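Long-range contacts in glutamine amidotransferase type-2 domain-containing protein (PDB 1TE5), which is a predicted class II glutamine amidotransferase, probably releasing ammonia from the side-chain amide of glutamine: residues 2-7 / 171-176; 75-80 / 106-111; 88-93 / 125-130; 94-99 / 132-137. All coordinates share one frame; numbering follows the deposited sequence.

In the fold
Interactions 1 and 2 lie between the two large antiparallel sheets and are about 8 Å apart between centres. Strands 4-9 and 73-80 are neighbours in one sheet, strands 101-108 and 171-175 in the other. Interaction 1 is almost wholly apolar and close to the centre of the chain, whereas interaction 2 adds histidines and an asparagine at one end of the sandwich. Interactions 3 and 4 share helix 128-143: the former ties its N-terminal end to a loop through hydrogen bonds and waters, the latter packs its side on the edge strand 94-98. All four are largely buried, but 3 and 4 also touch the second subunit. A Glu130-Arg96 salt bridge joins interactions 3 and 4.

Interaction 1. Residues 2-7 / 171-176; sequences CELLGM and NALISD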
# COMPACT_ATOMS: atom_id res chain seq x y z
N CYS A 2 -8.36 13.50 -18.27
CA CYS A 2 -7.42 13.64 -17.11
C CYS A 2 -7.73 12.59 -16.04
O CYS A 2 -7.98 12.94 -14.88
CB CYS A 2 -7.53 15.02 -16.50
SG CYS A 2 -8.71 16.15 -17.33
N GLU A 3 -7.74 11.32 -16.43
CA GLU A 3 -8.02 10.23 -15.50
C GLU A 3 -6.78 9.40 -15.19
O GLU A 3 -6.32 9.39 -14.06
CB GLU A 3 -9.18 9.37 -16.02
CG GLU A 3 -10.51 10.15 -16.10
CD GLU A 3 -11.71 9.29 -16.50
OE1 GLU A 3 -12.18 8.50 -15.64
OE2 GLU A 3 -12.18 9.42 -17.65
N LEU A 4 -6.25 8.69 -16.19
CA LEU A 4 -5.04 7.89 -16.00
C LEU A 4 -3.84 8.83 -16.02
O LEU A 4 -3.82 9.80 -16.78
CB LEU A 4 -4.89 6.84 -17.10
CG LEU A 4 -5.84 5.64 -17.12
CD1 LEU A 4 -5.47 4.74 -18.30
CD2 LEU A 4 -5.75 4.86 -15.82
N LEU A 5 -2.84 8.54 -15.20
CA LEU A 5 -1.65 9.38 -15.14
C LEU A 5 -0.41 8.58 -14.73
O LEU A 5 -0.33 8.08 -13.61
CB LEU A 5 -1.88 10.53 -14.15
CG LEU A 5 -0.76 11.52 -13.85
CD1 LEU A 5 -0.18 12.12 -15.12
CD2 LEU A 5 -1.32 12.60 -12.95
N GLY A 6 0.55 8.48 -15.65
CA GLY A 6 1.76 7.75 -15.36
C GLY A 6 3.01 8.55 -15.65
O GLY A 6 2.96 9.65 -16.21
N MET A 7 4.14 8.02 -15.20
CA MET A 7 5.43 8.63 -15.43
C MET A 7 6.52 7.58 -15.33
O MET A 7 6.54 6.77 -14.41
CB MET A 7 5.74 9.74 -14.42
CG MET A 7 7.13 10.35 -14.67
SD MET A 7 7.94 11.10 -13.26
CE MET A 7 8.41 9.68 -12.32
N ASN A 171 -8.31 1.02 -21.30
CA ASN A 171 -7.11 1.84 -21.30
C ASN A 171 -6.46 1.41 -19.99
O ASN A 171 -7.13 1.38 -18.95
CB ASN A 171 -7.48 3.32 -21.27
CG ASN A 171 -8.32 3.73 -22.46
OD1 ASN A 171 -7.84 3.74 -23.59
ND2 ASN A 171 -9.58 4.06 -22.21
N ALA A 172 -5.19 1.03 -20.02
CA ALA A 172 -4.54 0.58 -18.80
C ALA A 172 -3.07 0.93 -18.67
O ALA A 172 -2.39 1.23 -19.65
CB ALA A 172 -4.72 -0.93 -18.66
N LEU A 173 -2.61 0.96 -17.43
CA LEU A 173 -1.22 1.23 -17.10
C LEU A 173 -0.81 0.12 -16.15
O LEU A 173 -1.51 -0.18 -15.17
CB LEU A 173 -1.07 2.59 -16.40
CG LEU A 173 -1.60 3.85 -17.07
CD1 LEU A 173 -1.33 5.03 -16.15
CD2 LEU A 173 -0.96 4.05 -18.44
N ILE A 174 0.30 -0.54 -16.47
CA ILE A 174 0.81 -1.64 -15.64
C ILE A 174 2.31 -1.44 -15.44
O ILE A 174 3.00 -0.97 -16.33
CB ILE A 174 0.53 -3.00 -16.29
CG1 ILE A 174 -0.97 -3.11 -16.61
CG2 ILE A 174 0.97 -4.12 -15.37
CD1 ILE A 174 -1.32 -4.24 -17.53
N SER A 175 2.81 -1.85 -14.28
CA SER A 175 4.21 -1.68 -14.02
C SER A 175 4.67 -2.63 -12.95
O SER A 175 3.85 -3.08 -12.14
CB SER A 175 4.48 -0.24 -13.58
OG SER A 175 5.82 -0.04 -13.17
N ASP A 176 5.91 -3.06 -13.03
CA ASP A 176 6.46 -3.88 -11.96
C ASP A 176 7.53 -3.07 -11.19
O ASP A 176 8.31 -3.61 -10.41
CB ASP A 176 7.14 -5.10 -12.60
CG ASP A 176 8.52 -4.87 -13.20
OD1 ASP A 176 8.86 -3.72 -13.56
OD2 ASP A 176 9.29 -5.85 -13.32
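Leu4 and Leu173 pack against each other from facing strands, and each also reaches the backbone opposite. Leu4 CB lies 4.1 Å from Leu173 CD1, while the other end of the Leu4 side chain slants across Asn171, its CD1 3.8 Å from Asn171 O and 3.9 Å from Asn171 CB. In Leu173, CG stands beside the backbone N (chi1 -56°) and CD1 extends from it anti to CA, lying against the backbone of Leu5 and Gly6, 3.9 Å from Leu5 C and 4.0 Å from Gly6 N. Gly6 brings no side chain, so this methyl settles directly on the peptide. The strands 4-7 and 171-175 run in roughly the same direction, 33° apart, with axes 8.1 Å from each other and no hydrogen bond between them. That is face-to-face packing of two sheets, the central β-sandwich of the αββα Ntn-hydrolase fold. Each strand finds its backbone partners within its own sheet: Gly6 pairs with Ile224, Ala172 with Phe183. Asn171 meets Leu4 with its CB and carbonyl O; its amide is engaged away from Leu4, OD1 accepting from Ser185 N and Ser186 N, and ND2 donating to Asn108 O. On the reverse side of the first strand Leu5 meets Phe17. Just before Leu4, whose N bonds to Thr226 OG1, the modelled chain begins at Cys2, the position of the nucleophile in class II amidotransferases.

Interaction 2. Residues 75-80 / 106-111; sequences IGHIRQ and AHNGQL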
# COMPACT_ATOMS: atom_id res chain seq x y z
N ILE A 75 2.11 5.59 -11.23
CA ILE A 75 0.87 5.17 -11.85
C ILE A 75 -0.26 5.71 -10.98
O ILE A 75 -0.27 5.50 -9.77
CB ILE A 75 0.73 3.61 -11.95
CG1 ILE A 75 1.58 3.06 -13.09
CG2 ILE A 75 -0.72 3.23 -12.21
CD1 ILE A 75 1.31 1.61 -13.39
N GLY A 76 -1.22 6.37 -11.61
CA GLY A 76 -2.33 6.92 -10.86
C GLY A 76 -3.61 6.98 -11.66
O GLY A 76 -3.59 6.84 -12.90
N HIS A 77 -4.72 7.13 -10.96
CA HIS A 77 -6.04 7.22 -11.59
C HIS A 77 -6.85 8.24 -10.81
O HIS A 77 -7.22 8.01 -9.66
CB HIS A 77 -6.76 5.89 -11.53
CG HIS A 77 -7.97 5.75 -12.42
ND1 HIS A 77 -8.64 6.84 -12.92
CD2 HIS A 77 -8.62 4.66 -12.88
CE1 HIS A 77 -9.65 6.43 -13.66
NE2 HIS A 77 -9.66 5.11 -13.65
N ILE A 78 -7.11 9.38 -11.44
CA ILE A 78 -7.87 10.46 -10.80
C ILE A 78 -9.30 10.49 -11.34
O ILE A 78 -9.56 10.04 -12.46
CB ILE A 78 -7.18 11.82 -11.07
CG1 ILE A 78 -5.68 11.72 -10.77
CG2 ILE A 78 -7.81 12.92 -10.23
CD1 ILE A 78 -5.34 11.30 -9.36
N ARG A 79 -10.22 11.03 -10.55
CA ARG A 79 -11.63 11.13 -10.93
C ARG A 79 -12.19 9.85 -11.51
O ARG A 79 -12.67 9.80 -12.64
CB ARG A 79 -11.85 12.31 -11.90
CG ARG A 79 -11.69 13.68 -11.24
CD ARG A 79 -12.12 14.84 -12.15
NE ARG A 79 -11.28 14.96 -13.34
CZ ARG A 79 -11.64 14.56 -14.56
NH1 ARG A 79 -10.81 14.71 -15.58
NH2 ARG A 79 -12.83 14.02 -14.76
N GLN A 80 -12.12 8.80 -10.71
CA GLN A 80 -12.62 7.50 -11.11
C GLN A 80 -14.14 7.51 -11.04
O GLN A 80 -14.72 7.89 -10.02
CB GLN A 80 -12.05 6.43 -10.18
CG GLN A 80 -10.52 6.45 -10.16
CD GLN A 80 -9.92 5.50 -9.15
OE1 GLN A 80 -10.56 4.55 -8.71
NE2 GLN A 80 -8.66 5.74 -8.79
N ALA A 106 -3.73 0.25 -13.28
CA ALA A 106 -4.74 1.29 -13.32
C ALA A 106 -5.50 1.13 -14.63
O ALA A 106 -4.89 1.02 -15.70
CB ALA A 106 -4.10 2.66 -13.23
N HIS A 107 -6.82 1.08 -14.55
CA HIS A 107 -7.67 0.91 -15.72
C HIS A 107 -8.78 1.96 -15.83
O HIS A 107 -9.46 2.28 -14.86
CB HIS A 107 -8.27 -0.49 -15.64
CG HIS A 107 -9.47 -0.67 -16.53
ND1 HIS A 107 -10.63 -1.29 -16.11
CD2 HIS A 107 -9.69 -0.30 -17.81
CE1 HIS A 107 -11.50 -1.30 -17.10
NE2 HIS A 107 -10.96 -0.70 -18.15
N ASN A 108 -8.92 2.51 -17.03
CA ASN A 108 -9.95 3.49 -17.32
C ASN A 108 -10.84 2.90 -18.40
O ASN A 108 -10.36 2.48 -19.45
CB ASN A 108 -9.33 4.79 -17.83
CG ASN A 108 -10.37 5.78 -18.30
OD1 ASN A 108 -10.43 6.13 -19.48
ND2 ASN A 108 -11.21 6.23 -17.38
N GLY A 109 -12.14 2.82 -18.12
CA GLY A 109 -13.06 2.27 -19.10
C GLY A 109 -14.01 1.29 -18.45
O GLY A 109 -13.95 1.06 -17.25
N GLN A 110 -14.91 0.72 -19.25
CA GLN A 110 -15.89 -0.23 -18.74
C GLN A 110 -15.91 -1.53 -19.54
O GLN A 110 -15.82 -1.51 -20.77
CB GLN A 110 -17.28 0.41 -18.77
CG GLN A 110 -17.37 1.76 -18.09
CD GLN A 110 -18.74 2.38 -18.23
OE1 GLN A 110 -19.46 2.13 -19.20
NE2 GLN A 110 -19.13 3.18 -17.24
N LEU A 111 -16.05 -2.65 -18.83
CA LEU A 111 -16.09 -3.97 -19.46
C LEU A 111 -17.45 -4.63 -19.27
O LEU A 111 -17.94 -4.75 -18.15
CB LEU A 111 -15.00 -4.86 -18.87
CG LEU A 111 -13.57 -4.30 -18.91
CD1 LEU A 111 -12.61 -5.27 -18.25
CD2 LEU A 111 -13.16 -4.03 -20.34
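The imidazole of His77 reaches across to strand 106-108 and sets its edge against the carbonyl oxygen of His107. NE2 of His77 is 3.1 Å from His107 O, and CD2 of the same ring is 3.2 Å from it, with the oxygen near the ring plane. With CG anti to the backbone N (chi1 -166°), the His77 ring is carried out toward strand 106-108. One face of the ring is covered by Gln80, whose CG sits 3.3 Å above the plane, over the centre. Gln80 is held there by its own amide: NE2 donates to His77 O at 2.8 Å in a nearly straight bond (173°) that arrives from above the carbonyl plane, while OE1 accepts from N of His92, whose ring also meets that of His77 edge-to-face. Near the end of strand 106-108 the Asn108 amide crosses the imidazole at about a right angle, with ND2 4.0 Å from His77 CE1. Further back the contact turns apolar, as Ile75 CG2 touches Ala106 CB at 3.6 Å. His107 turns its CB away from strand 75-78; its ND1 bonds to Ser129 OG and its NE2 to Val169 O. The two strands face each other across the sandwich; Asn108 is followed by Gly109, as in the Asn-Gly pair that forms the oxyanion hole of class II glutamine amidotransferases.

Interaction 3. Residues 88-93 / 125-130; sequences LSNTHP and GETDSE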
# COMPACT_ATOMS: atom_id res chain seq x y z
N LEU A 88 -12.89 1.71 -0.41
CA LEU A 88 -11.47 1.64 -0.72
C LEU A 88 -11.09 0.43 -1.58
O LEU A 88 -10.20 0.51 -2.40
CB LEU A 88 -10.68 1.62 0.59
CG LEU A 88 -9.16 1.61 0.55
CD1 LEU A 88 -8.67 2.86 -0.12
CD2 LEU A 88 -8.62 1.53 1.96
N SER A 89 -11.76 -0.70 -1.36
CA SER A 89 -11.46 -1.91 -2.13
C SER A 89 -11.78 -1.78 -3.62
O SER A 89 -11.37 -2.62 -4.43
CB SER A 89 -12.16 -3.13 -1.53
OG SER A 89 -13.57 -2.99 -1.47
N ASN A 90 -12.49 -0.71 -3.97
CA ASN A 90 -12.88 -0.45 -5.36
C ASN A 90 -12.20 0.78 -5.94
O ASN A 90 -12.60 1.28 -6.99
CB ASN A 90 -14.40 -0.36 -5.44
CG ASN A 90 -15.16 -1.64 -5.13
OD1 ASN A 90 -14.81 -2.71 -5.63
ND2 ASN A 90 -16.18 -1.55 -4.29
N THR A 91 -11.14 1.24 -5.29
CA THR A 91 -10.40 2.41 -5.73
C THR A 91 -9.04 2.01 -6.36
O THR A 91 -8.35 1.14 -5.83
CB THR A 91 -10.18 3.36 -4.53
OG1 THR A 91 -11.46 3.68 -3.94
CG2 THR A 91 -9.51 4.64 -4.96
N HIS A 92 -8.74 2.58 -7.52
CA HIS A 92 -7.51 2.34 -8.27
C HIS A 92 -6.41 3.23 -7.72
O HIS A 92 -6.69 4.29 -7.15
CB HIS A 92 -7.66 2.74 -9.75
CG HIS A 92 -8.72 2.01 -10.49
ND1 HIS A 92 -9.97 1.75 -9.97
CD2 HIS A 92 -8.74 1.52 -11.76
CE1 HIS A 92 -10.71 1.15 -10.89
NE2 HIS A 92 -9.98 1.00 -11.98
N PRO A 93 -5.14 2.86 -7.92
CA PRO A 93 -4.69 1.65 -8.62
C PRO A 93 -4.62 0.42 -7.69
O PRO A 93 -4.81 0.56 -6.48
CB PRO A 93 -3.32 2.05 -9.15
CG PRO A 93 -2.83 3.00 -8.12
CD PRO A 93 -4.04 3.84 -7.82
N GLY A 125 -11.97 -6.35 -4.06
CA GLY A 125 -13.13 -5.52 -4.35
C GLY A 125 -14.00 -6.12 -5.44
O GLY A 125 -13.78 -7.25 -5.87
N GLU A 126 -15.00 -5.37 -5.89
CA GLU A 126 -15.90 -5.88 -6.91
C GLU A 126 -15.73 -5.26 -8.29
O GLU A 126 -16.51 -5.54 -9.19
CB GLU A 126 -17.36 -5.72 -6.46
CG GLU A 126 -17.67 -6.29 -5.09
CD GLU A 126 -17.32 -5.35 -3.96
OE1 GLU A 126 -16.67 -5.80 -2.99
OE2 GLU A 126 -17.69 -4.15 -4.03
N THR A 127 -14.72 -4.41 -8.44
CA THR A 127 -14.48 -3.75 -9.72
C THR A 127 -14.15 -4.73 -10.84
O THR A 127 -13.69 -5.84 -10.59
CB THR A 127 -13.33 -2.71 -9.63
OG1 THR A 127 -12.17 -3.30 -9.01
CG2 THR A 127 -13.76 -1.49 -8.84
N ASP A 128 -14.49 -4.34 -12.07
CA ASP A 128 -14.17 -5.17 -13.22
C ASP A 128 -12.68 -4.94 -13.47
O ASP A 128 -11.99 -5.80 -14.01
CB ASP A 128 -14.97 -4.73 -14.45
CG ASP A 128 -16.37 -5.36 -14.51
OD1 ASP A 128 -16.68 -6.28 -13.72
OD2 ASP A 128 -17.16 -4.93 -15.37
N SER A 129 -12.20 -3.76 -13.09
CA SER A 129 -10.80 -3.40 -13.26
C SER A 129 -9.89 -4.37 -12.50
O SER A 129 -8.88 -4.83 -13.05
CB SER A 129 -10.55 -1.98 -12.75
OG SER A 129 -11.27 -1.02 -13.51
N GLU A 130 -10.22 -4.64 -11.25
CA GLU A 130 -9.43 -5.54 -10.41
C GLU A 130 -9.53 -6.99 -10.87
O GLU A 130 -8.59 -7.77 -10.72
CB GLU A 130 -9.84 -5.41 -8.95
CG GLU A 130 -8.98 -6.21 -8.00
CD GLU A 130 -9.33 -5.97 -6.55
OE1 GLU A 130 -10.36 -5.31 -6.28
OE2 GLU A 130 -8.56 -6.45 -5.69
O HOH W 1 -8.80 -3.95 -3.92
O HOH W 2 -14.65 -5.38 -1.20
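Asn90 clasps Glu126 from both ends of its amide, just ahead of the N-terminus of helix 128-143, which Thr127 N-caps. Asn90 OD1 accepts from Glu126 N at 2.7 Å, the donor in the carbonyl plane, and weakly from Thr127 N at 3.3 Å. Its ND2 returns a bond to Glu126 OE2 (3.0 Å, 165°), meeting that oxygen from above the carboxylate plane; the two flat groups stand 83° apart. ND2 also donates to Val86 O. Alongside, Thr127 CG2 packs on Asn90 CB, while Thr127 OG1 closes the cap by accepting from Glu130 N. The extended Glu130 side chain reaches the loop: OE1 accepts from Gly125 N at 2.9 Å, and OE2 from Val124 N. Gly125 CA comes close enough for a CA-H...O contact with Ser89 O at 3.4 Å. That carbonyl also accepts from a water, which donates weakly to Glu130 OE2. A second water joins Ser89 OG to Glu126 OE1. Deeper in, Ser129, whose OG also serves His107, meets the edge of the His92 ring, NE2 to OG at 2.8 Å with the direction undecided.

Interaction 4. Residues 94-99 / 132-137; sequences FIRELG and AFCDLL
Phe133 sets its ring against CB and the carbonyl of Phe94, bringing CD1 3.6 Å from Phe94 CB and CE1 3.4 Å from Phe94 O. With CG anti to the backbone N (chi1 -177°), the ring is carried out from the helix toward the strand. Here helix 128-143, part of an outer helical layer of the αββα sandwich, lies along strand 94-98, an outermost strand of its sheet within the chain; the axes are 9.9 Å apart and run about 20° from parallel. One turn on, Leu137 CD1 sits 3.5 Å above the Phe133 ring, offset toward its rim, and 3.7 Å from Arg96 CB. Leu98 and Leu137 pass alongside with their side chains running opposite ways, Leu98 CD1 3.5 Å from Leu137 CD2. Cys134 completes the first shell: its SG is 3.4 Å from Arg96 NH2, approaching the guanidinium obliquely. No hydrogen bond crosses between strand and helix. Outside this shell, the Phe105 ring of the neighbouring strand meets that of Phe133, their planes about 10° apart, and the Phe94 ring heads off to meet His92. The bent Arg96 chain is fixed by a salt bridge from NH1 to Glu130 OE2, and its NH2 makes a long, weak ion pair with Glu97 of the second subunit. Closer to the backbone, Arg96 NE donates to Ile95 O at 3.2 Å, from above the carbonyl plane.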
# COMPACT_ATOMS: atom_id res chain seq x y z
N PHE A 94 -4.37 -0.76 -8.26
CA PHE A 94 -4.28 -1.99 -7.48
C PHE A 94 -2.86 -2.56 -7.49
O PHE A 94 -2.14 -2.44 -8.49
CB PHE A 94 -5.28 -3.03 -8.01
CG PHE A 94 -6.70 -2.56 -8.01
CD1 PHE A 94 -7.31 -2.16 -9.19
CD2 PHE A 94 -7.42 -2.49 -6.83
CE1 PHE A 94 -8.64 -1.71 -9.18
CE2 PHE A 94 -8.74 -2.04 -6.81
CZ PHE A 94 -9.35 -1.65 -7.99
N ILE A 95 -2.45 -3.17 -6.38
CA ILE A 95 -1.12 -3.74 -6.25
C ILE A 95 -1.16 -5.23 -5.92
O ILE A 95 -2.05 -5.70 -5.20
CB ILE A 95 -0.30 -3.03 -5.14
CG1 ILE A 95 -0.32 -1.52 -5.36
CG2 ILE A 95 1.14 -3.55 -5.10
CD1 ILE A 95 0.46 -0.76 -4.32
N ARG A 96 -0.19 -5.97 -6.44
CA ARG A 96 -0.07 -7.41 -6.20
C ARG A 96 1.32 -7.85 -6.61
O ARG A 96 1.82 -7.44 -7.66
CB ARG A 96 -1.14 -8.18 -6.97
CG ARG A 96 -1.84 -9.22 -6.11
CD ARG A 96 -3.33 -9.35 -6.42
NE ARG A 96 -3.97 -8.09 -6.06
CZ ARG A 96 -5.24 -7.97 -5.70
NH1 ARG A 96 -5.73 -6.78 -5.41
NH2 ARG A 96 -6.04 -9.03 -5.63
N GLU A 97 1.99 -8.64 -5.77
CA GLU A 97 3.33 -9.10 -6.11
C GLU A 97 3.33 -10.37 -6.94
O GLU A 97 2.53 -11.28 -6.71
CB GLU A 97 4.22 -9.27 -4.87
CG GLU A 97 4.05 -10.57 -4.09
CD GLU A 97 5.03 -11.68 -4.49
OE1 GLU A 97 5.95 -11.47 -5.32
OE2 GLU A 97 4.87 -12.78 -3.95
N LEU A 98 4.21 -10.38 -7.92
CA LEU A 98 4.42 -11.50 -8.83
C LEU A 98 5.92 -11.49 -9.10
O LEU A 98 6.51 -10.45 -9.42
CB LEU A 98 3.62 -11.31 -10.13
CG LEU A 98 3.42 -12.55 -11.01
CD1 LEU A 98 2.31 -12.31 -12.00
CD2 LEU A 98 4.70 -12.93 -11.73
N GLY A 99 6.56 -12.63 -8.89
CA GLY A 99 7.99 -12.73 -9.13
C GLY A 99 8.88 -11.87 -8.24
O GLY A 99 10.00 -11.57 -8.61
N ALA A 132 -9.88 -7.83 -13.88
CA ALA A 132 -9.05 -7.83 -15.07
C ALA A 132 -7.58 -7.90 -14.68
O ALA A 132 -6.80 -8.58 -15.34
CB ALA A 132 -9.30 -6.59 -15.91
N PHE A 133 -7.22 -7.17 -13.63
CA PHE A 133 -5.84 -7.15 -13.13
C PHE A 133 -5.37 -8.54 -12.70
O PHE A 133 -4.28 -9.00 -13.06
CB PHE A 133 -5.71 -6.18 -11.95
CG PHE A 133 -4.31 -6.04 -11.42
CD1 PHE A 133 -4.10 -5.70 -10.08
CD2 PHE A 133 -3.20 -6.22 -12.25
CE1 PHE A 133 -2.80 -5.54 -9.58
CE2 PHE A 133 -1.90 -6.07 -11.76
CZ PHE A 133 -1.69 -5.72 -10.42
N CYS A 134 -6.17 -9.17 -11.84
CA CYS A 134 -5.87 -10.49 -11.34
C CYS A 134 -5.79 -11.50 -12.47
O CYS A 134 -4.86 -12.29 -12.52
CB CYS A 134 -6.92 -10.92 -10.33
SG CYS A 134 -6.90 -9.91 -8.85
N ASP A 135 -6.76 -11.46 -13.38
CA ASP A 135 -6.80 -12.38 -14.51
C ASP A 135 -5.53 -12.28 -15.36
O ASP A 135 -4.95 -13.30 -15.75
CB ASP A 135 -8.02 -12.12 -15.39
CG ASP A 135 -8.19 -13.17 -16.48
OD1 ASP A 135 -8.54 -14.32 -16.16
OD2 ASP A 135 -7.97 -12.83 -17.65
N LEU A 136 -5.13 -11.05 -15.65
CA LEU A 136 -3.92 -10.80 -16.44
C LEU A 136 -2.72 -11.35 -15.70
O LEU A 136 -1.77 -11.83 -16.32
CB LEU A 136 -3.74 -9.29 -16.68
CG LEU A 136 -2.47 -8.79 -17.37
CD1 LEU A 136 -2.79 -7.53 -18.15
CD2 LEU A 136 -1.34 -8.54 -16.37
N LEU A 137 -2.76 -11.24 -14.37
CA LEU A 137 -1.70 -11.72 -13.51
C LEU A 137 -1.67 -13.24 -13.51
O LEU A 137 -0.60 -13.83 -13.39
CB LEU A 137 -1.90 -11.20 -12.07
CG LEU A 137 -1.46 -9.76 -11.79
CD1 LEU A 137 -1.85 -9.38 -10.39
CD2 LEU A 137 0.03 -9.62 -11.98